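Local coordinates for protein integral membrane indolylacetylinositol arabinosyltransferase EmbC (Mycolicibacterium smegmatis, PDB 7BVE) that probably transfers arabinose units onto growing arabinan chains of the mycobacterial cell wall, as a membrane-embedded glycosyltransferase of the emb family, at residues A15-G26 with M226-L237. Residues are numbered along the deposited sequence; the frame is centred on the assembly and turned at random.
Sequences ARLVAIIAGLLG and MTVIALGALHVL
Ala22 and Ala230 meet methyl to methyl, CB to CB 3.7 Å, at the middle of an antiparallel helix pair, probably both in the membrane. Helix 214-238 belongs to the GT-C-type arabinosyltransferase region, and helix 14-32 packs on it from the chain's N-terminal end. Small residues line the seam: Ala15, Ala19, Ala22 and Gly23 on one helix, Ala230 and Ala233 on the other. The axes therefore come within 7.9 Å, at 150° between their directions. The methyl of Ala233 sits over the first helix's backbone, CB 3.8 Å from Ala19 N. No hydrogen bond crosses.

Larger side chains flank the seam. Val18 and Ile229 cross at about a right angle, Val18 CG1 3.7 Å from Ile229 CG2. Each of these methyls lies anti to its own backbone nitrogen, where it meets the other. Met226 bends at chi2 (-63°), and its CE ends 4.1 Å from Leu25 CD1. Leu237 CD2 lies 3.6 Å from Ala15 O, and Ala15 CB meets Val236 CG1 at 3.7 Å.

Farther out, helix 456-467 packs against both helices, through Ile20 and Leu234. His235 turns from the seam and touches the bound phosphopantetheine. Thr227 OG1 is hydrogen-bonded to Gly223 O within its own helix.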
ATOM      1  N   ALA A  15      34.642  50.524  -7.618  1.00 30.12           N
ATOM      2  CA  ALA A  15      33.797  49.422  -7.198  1.00 30.12           C
ATOM      3  C   ALA A  15      32.694  49.090  -8.187  1.00 30.12           C
ATOM      4  O   ALA A  15      31.998  48.091  -7.995  1.00 30.12           O
ATOM      5  CB  ALA A  15      33.166  49.730  -5.839  1.00 30.12           C
ATOM      6  N   ARG A  16      32.502  49.897  -9.222  1.00 33.19           N
ATOM      7  CA  ARG A  16      31.564  49.574 -10.280  1.00 33.19           C
ATOM      8  C   ARG A  16      32.246  48.874 -11.446  1.00 33.19           C
ATOM      9  O   ARG A  16      31.600  48.093 -12.149  1.00 33.19           O
ATOM     10  CB  ARG A  16      30.863  50.852 -10.748  1.00 33.19           C
ATOM     11  CG  ARG A  16      29.693  50.654 -11.677  1.00 33.19           C
ATOM     12  CD  ARG A  16      29.112  51.982 -12.107  1.00 33.19           C
ATOM     13  NE  ARG A  16      30.124  52.806 -12.760  1.00 33.19           N
ATOM     14  CZ  ARG A  16      30.490  52.687 -14.033  1.00 33.19           C
ATOM     15  NH1 ARG A  16      31.425  53.487 -14.525  1.00 33.19           N
ATOM     16  NH2 ARG A  16      29.926  51.776 -14.816  1.00 33.19           N
ATOM     17  N   LEU A  17      33.543  49.112 -11.649  1.00 30.66           N
ATOM     18  CA  LEU A  17      34.302  48.354 -12.641  1.00 30.66           C
ATOM     19  C   LEU A  17      34.737  46.985 -12.134  1.00 30.66           C
ATOM     20  O   LEU A  17      34.674  45.996 -12.881  1.00 30.66           O
ATOM     21  CB  LEU A  17      35.540  49.137 -13.071  1.00 30.66           C
ATOM     22  CG  LEU A  17      35.313  50.402 -13.884  1.00 30.66           C
ATOM     23  CD1 LEU A  17      36.628  51.123 -14.072  1.00 30.66           C
ATOM     24  CD2 LEU A  17      34.705  50.046 -15.219  1.00 30.66           C
ATOM     25  N   VAL A  18      35.205  46.933 -10.883  1.00 22.90           N
ATOM     26  CA  VAL A  18      35.695  45.697 -10.278  1.00 22.90           C
ATOM     27  C   VAL A  18      34.582  44.663 -10.185  1.00 22.90           C
ATOM     28  O   VAL A  18      34.804  43.472 -10.438  1.00 22.90           O
ATOM     29  CB  VAL A  18      36.321  46.007  -8.903  1.00 22.90           C
ATOM     30  CG1 VAL A  18      36.559  44.764  -8.104  1.00 22.90           C
ATOM     31  CG2 VAL A  18      37.640  46.706  -9.089  1.00 22.90           C
ATOM     32  N   ALA A  19      33.358  45.111  -9.899  1.00 25.66           N
ATOM     33  CA  ALA A  19      32.221  44.202  -9.790  1.00 25.66           C
ATOM     34  C   ALA A  19      31.912  43.536 -11.124  1.00 25.66           C
ATOM     35  O   ALA A  19      31.757  42.312 -11.189  1.00 25.66           O
ATOM     36  CB  ALA A  19      31.001  44.956  -9.267  1.00 77.85           C
ATOM     37  N   ILE A  20      31.901  44.320 -12.207  1.00 28.31           N
ATOM     38  CA  ILE A  20      31.608  43.791 -13.540  1.00 28.31           C
ATOM     39  C   ILE A  20      32.692  42.816 -13.982  1.00 28.31           C
ATOM     40  O   ILE A  20      32.400  41.690 -14.411  1.00 28.31           O
ATOM     41  CB  ILE A  20      31.457  44.938 -14.551  1.00 28.31           C
ATOM     42  CG1 ILE A  20      30.276  45.828 -14.194  1.00 28.31           C
ATOM     43  CG2 ILE A  20      31.276  44.401 -15.948  1.00 28.31           C
ATOM     44  CD1 ILE A  20      30.223  47.089 -15.015  1.00 28.31           C
ATOM     45  N   ILE A  21      33.959  43.224 -13.849  1.00 27.06           N
ATOM     46  CA  ILE A  21      35.070  42.416 -14.351  1.00 27.06           C
ATOM     47  C   ILE A  21      35.197  41.115 -13.566  1.00 27.06           C
ATOM     48  O   ILE A  21      35.269  40.024 -14.150  1.00 27.06           O
ATOM     49  CB  ILE A  21      36.376  43.228 -14.321  1.00 27.06           C
ATOM     50  CG1 ILE A  21      36.306  44.365 -15.338  1.00 27.06           C
ATOM     51  CG2 ILE A  21      37.565  42.343 -14.594  1.00 27.06           C
ATOM     52  CD1 ILE A  21      37.436  45.354 -15.227  1.00 27.06           C
ATOM     53  N   ALA A  22      35.181  41.203 -12.233  1.00 23.58           N
ATOM     54  CA  ALA A  22      35.316  40.013 -11.407  1.00 23.58           C
ATOM     55  C   ALA A  22      34.108  39.092 -11.536  1.00 23.58           C
ATOM     56  O   ALA A  22      34.266  37.868 -11.527  1.00 23.58           O
ATOM     57  CB  ALA A  22      35.537  40.414  -9.951  1.00 23.58           C
ATOM     58  N   GLY A  23      32.906  39.648 -11.719  1.00 22.90           N
ATOM     59  CA  GLY A  23      31.732  38.802 -11.845  1.00 22.90           C
ATOM     60  C   GLY A  23      31.703  38.033 -13.152  1.00 22.90           C
ATOM     61  O   GLY A  23      31.391  36.834 -13.177  1.00 22.90           O
ATOM     62  N   LEU A  24      32.079  38.698 -14.251  1.00 25.78           N
ATOM     63  CA  LEU A  24      32.120  38.007 -15.534  1.00 25.78           C
ATOM     64  C   LEU A  24      33.245  36.977 -15.586  1.00 25.78           C
ATOM     65  O   LEU A  24      33.060  35.883 -16.141  1.00 25.78           O
ATOM     66  CB  LEU A  24      32.247  39.026 -16.666  1.00 25.78           C
ATOM     67  CG  LEU A  24      30.995  39.891 -16.817  1.00 25.78           C
ATOM     68  CD1 LEU A  24      31.179  40.978 -17.860  1.00 25.78           C
ATOM     69  CD2 LEU A  24      29.790  39.036 -17.150  1.00 25.78           C
ATOM     70  N   LEU A  25      34.403  37.286 -14.980  1.00 27.78           N
ATOM     71  CA  LEU A  25      35.495  36.315 -14.964  1.00 27.78           C
ATOM     72  C   LEU A  25      35.177  35.111 -14.089  1.00 27.78           C
ATOM     73  O   LEU A  25      35.530  33.976 -14.443  1.00 27.78           O
ATOM     74  CB  LEU A  25      36.788  36.973 -14.520  1.00 27.78           C
ATOM     75  CG  LEU A  25      37.407  37.862 -15.599  1.00 27.78           C
ATOM     76  CD1 LEU A  25      38.581  38.640 -15.060  1.00 27.78           C
ATOM     77  CD2 LEU A  25      37.848  36.971 -16.726  1.00 27.78           C
ATOM     78  N   GLY A  26      34.494  35.323 -12.961  1.00 24.07           N
ATOM     79  CA  GLY A  26      34.092  34.197 -12.137  1.00 24.07           C
ATOM     80  C   GLY A  26      33.068  33.310 -12.817  1.00 24.07           C
ATOM     81  O   GLY A  26      33.154  32.079 -12.743  1.00 24.07           O
ATOM     82  N   MET A 226      38.066  35.404  -7.872  1.00 22.47           N
ATOM     83  CA  MET A 226      37.271  36.426  -8.548  1.00 22.47           C
ATOM     84  C   MET A 226      35.867  36.526  -7.970  1.00 22.47           C
ATOM     85  O   MET A 226      35.292  37.618  -7.930  1.00 22.47           O
ATOM     86  CB  MET A 226      37.207  36.151 -10.047  1.00 22.47           C
ATOM     87  CG  MET A 226      38.501  36.372 -10.794  1.00 22.47           C
ATOM     88  SD  MET A 226      39.069  38.072 -10.758  1.00 22.47           S
ATOM     89  CE  MET A 226      40.636  37.908 -11.599  1.00 22.47           C
ATOM     90  N   THR A 227      35.303  35.409  -7.497  1.00 21.06           N
ATOM     91  CA  THR A 227      33.989  35.466  -6.853  1.00 21.06           C
ATOM     92  C   THR A 227      34.040  36.255  -5.546  1.00 21.06           C
ATOM     93  O   THR A 227      33.151  37.077  -5.263  1.00 21.06           O
ATOM     94  CB  THR A 227      33.469  34.052  -6.611  1.00 21.06           C
ATOM     95  OG1 THR A 227      33.307  33.381  -7.866  1.00 21.06           O
ATOM     96  CG2 THR A 227      32.137  34.072  -5.887  1.00 21.06           C
ATOM     97  N   VAL A 228      35.094  36.041  -4.751  1.00 18.51           N
ATOM     98  CA  VAL A 228      35.254  36.785  -3.499  1.00 18.51           C
ATOM     99  C   VAL A 228      35.432  38.277  -3.767  1.00 18.51           C
ATOM    100  O   VAL A 228      34.810  39.121  -3.100  1.00 18.51           O
ATOM    101  CB  VAL A 228      36.429  36.214  -2.687  1.00 18.51           C
ATOM    102  CG1 VAL A 228      36.720  37.071  -1.477  1.00 18.51           C
ATOM    103  CG2 VAL A 228      36.118  34.807  -2.246  1.00 18.51           C
ATOM    104  N   ILE A 229      36.238  38.627  -4.774  1.00 17.91           N
ATOM    105  CA  ILE A 229      36.463  40.040  -5.087  1.00 17.91           C
ATOM    106  C   ILE A 229      35.190  40.698  -5.623  1.00 17.91           C
ATOM    107  O   ILE A 229      34.886  41.854  -5.286  1.00 17.91           O
ATOM    108  CB  ILE A 229      37.657  40.167  -6.051  1.00 17.91           C
ATOM    109  CG1 ILE A 229      38.941  39.802  -5.307  1.00 17.91           C
ATOM    110  CG2 ILE A 229      37.783  41.552  -6.630  1.00 17.91           C
ATOM    111  CD1 ILE A 229      40.153  39.734  -6.180  1.00 17.91           C
ATOM    112  N   ALA A 230      34.382  39.951  -6.384  1.00 17.38           N
ATOM    113  CA  ALA A 230      33.125  40.492  -6.897  1.00 17.38           C
ATOM    114  C   ALA A 230      32.126  40.766  -5.781  1.00 17.38           C
ATOM    115  O   ALA A 230      31.452  41.804  -5.789  1.00 17.38           O
ATOM    116  CB  ALA A 230      32.520  39.537  -7.921  1.00 17.38           C
ATOM    117  N   LEU A 231      32.028  39.869  -4.795  1.00 16.49           N
ATOM    118  CA  LEU A 231      31.099  40.147  -3.697  1.00 16.49           C
ATOM    119  C   LEU A 231      31.610  41.236  -2.755  1.00 16.49           C
ATOM    120  O   LEU A 231      30.800  41.958  -2.153  1.00 16.49           O
ATOM    121  CB  LEU A 231      30.773  38.875  -2.925  1.00 16.49           C
ATOM    122  CG  LEU A 231      29.517  38.132  -3.385  1.00 16.49           C
ATOM    123  CD1 LEU A 231      29.687  37.455  -4.728  1.00 16.49           C
ATOM    124  CD2 LEU A 231      29.118  37.126  -2.332  1.00 16.49           C
ATOM    125  N   GLY A 232      32.928  41.409  -2.638  1.00 16.85           N
ATOM    126  CA  GLY A 232      33.436  42.558  -1.897  1.00 16.85           C
ATOM    127  C   GLY A 232      33.102  43.882  -2.564  1.00 16.85           C
ATOM    128  O   GLY A 232      32.717  44.852  -1.897  1.00 16.85           O
ATOM    129  N   ALA A 233      33.215  43.931  -3.894  1.00 17.06           N
ATOM    130  CA  ALA A 233      32.820  45.131  -4.627  1.00 17.06           C
ATOM    131  C   ALA A 233      31.316  45.365  -4.544  1.00 17.06           C
ATOM    132  O   ALA A 233      30.861  46.516  -4.519  1.00 17.06           O
ATOM    133  CB  ALA A 233      33.264  45.023  -6.081  1.00 17.06           C
ATOM    134  N   LEU A 234      30.531  44.287  -4.473  1.00 17.66           N
ATOM    135  CA  LEU A 234      29.089  44.422  -4.281  1.00 17.66           C
ATOM    136  C   LEU A 234      28.756  45.029  -2.922  1.00 17.66           C
ATOM    137  O   LEU A 234      27.821  45.831  -2.807  1.00 17.66           O
ATOM    138  CB  LEU A 234      28.419  43.062  -4.435  1.00 17.66           C
ATOM    139  CG  LEU A 234      26.901  43.014  -4.350  1.00 17.66           C
ATOM    140  CD1 LEU A 234      26.311  43.849  -5.452  1.00 17.66           C
ATOM    141  CD2 LEU A 234      26.417  41.586  -4.452  1.00 17.66           C
ATOM    142  N   HIS A 235      29.517  44.679  -1.882  1.00 20.86           N
ATOM    143  CA  HIS A 235      29.305  45.324  -0.584  1.00 20.86           C
ATOM    144  C   HIS A 235      29.687  46.798  -0.607  1.00 20.86           C
ATOM    145  O   HIS A 235      29.019  47.627   0.028  1.00 20.86           O
ATOM    146  CB  HIS A 235      30.088  44.616   0.513  1.00 20.86           C
ATOM    147  CG  HIS A 235      29.907  45.241   1.860  1.00 20.86           C
ATOM    148  ND1 HIS A 235      30.749  46.216   2.347  1.00 20.86           N
ATOM    149  CD2 HIS A 235      28.951  45.065   2.803  1.00 20.86           C
ATOM    150  CE1 HIS A 235      30.336  46.595   3.542  1.00 20.86           C
ATOM    151  NE2 HIS A 235      29.247  45.912   3.841  1.00 20.86           N
ATOM    152  N   VAL A 236      30.773  47.140  -1.305  1.00 21.29           N
ATOM    153  CA  VAL A 236      31.174  48.546  -1.394  1.00 21.29           C
ATOM    154  C   VAL A 236      30.130  49.355  -2.166  1.00 21.29           C
ATOM    155  O   VAL A 236      29.879  50.528  -1.859  1.00 21.29           O
ATOM    156  CB  VAL A 236      32.583  48.654  -2.009  1.00 21.29           C
ATOM    157  CG1 VAL A 236      33.019  50.090  -2.175  1.00 21.29           C
ATOM    158  CG2 VAL A 236      33.579  47.953  -1.119  1.00 21.29           C
ATOM    159  N   LEU A 237      29.455  48.728  -3.131  1.00 23.12           N
ATOM    160  CA  LEU A 237      28.337  49.405  -3.783  1.00 23.12           C
ATOM    161  C   LEU A 237      27.134  49.531  -2.853  1.00 23.12           C
ATOM    162  O   LEU A 237      26.422  50.538  -2.892  1.00 23.12           O
ATOM    163  CB  LEU A 237      27.921  48.676  -5.055  1.00 23.12           C
ATOM    164  CG  LEU A 237      28.890  48.633  -6.223  1.00 23.12           C
ATOM    165  CD1 LEU A 237      28.242  47.883  -7.353  1.00 23.12           C
ATOM    166  CD2 LEU A 237      29.261  50.020  -6.641  1.00 23.12           C
TER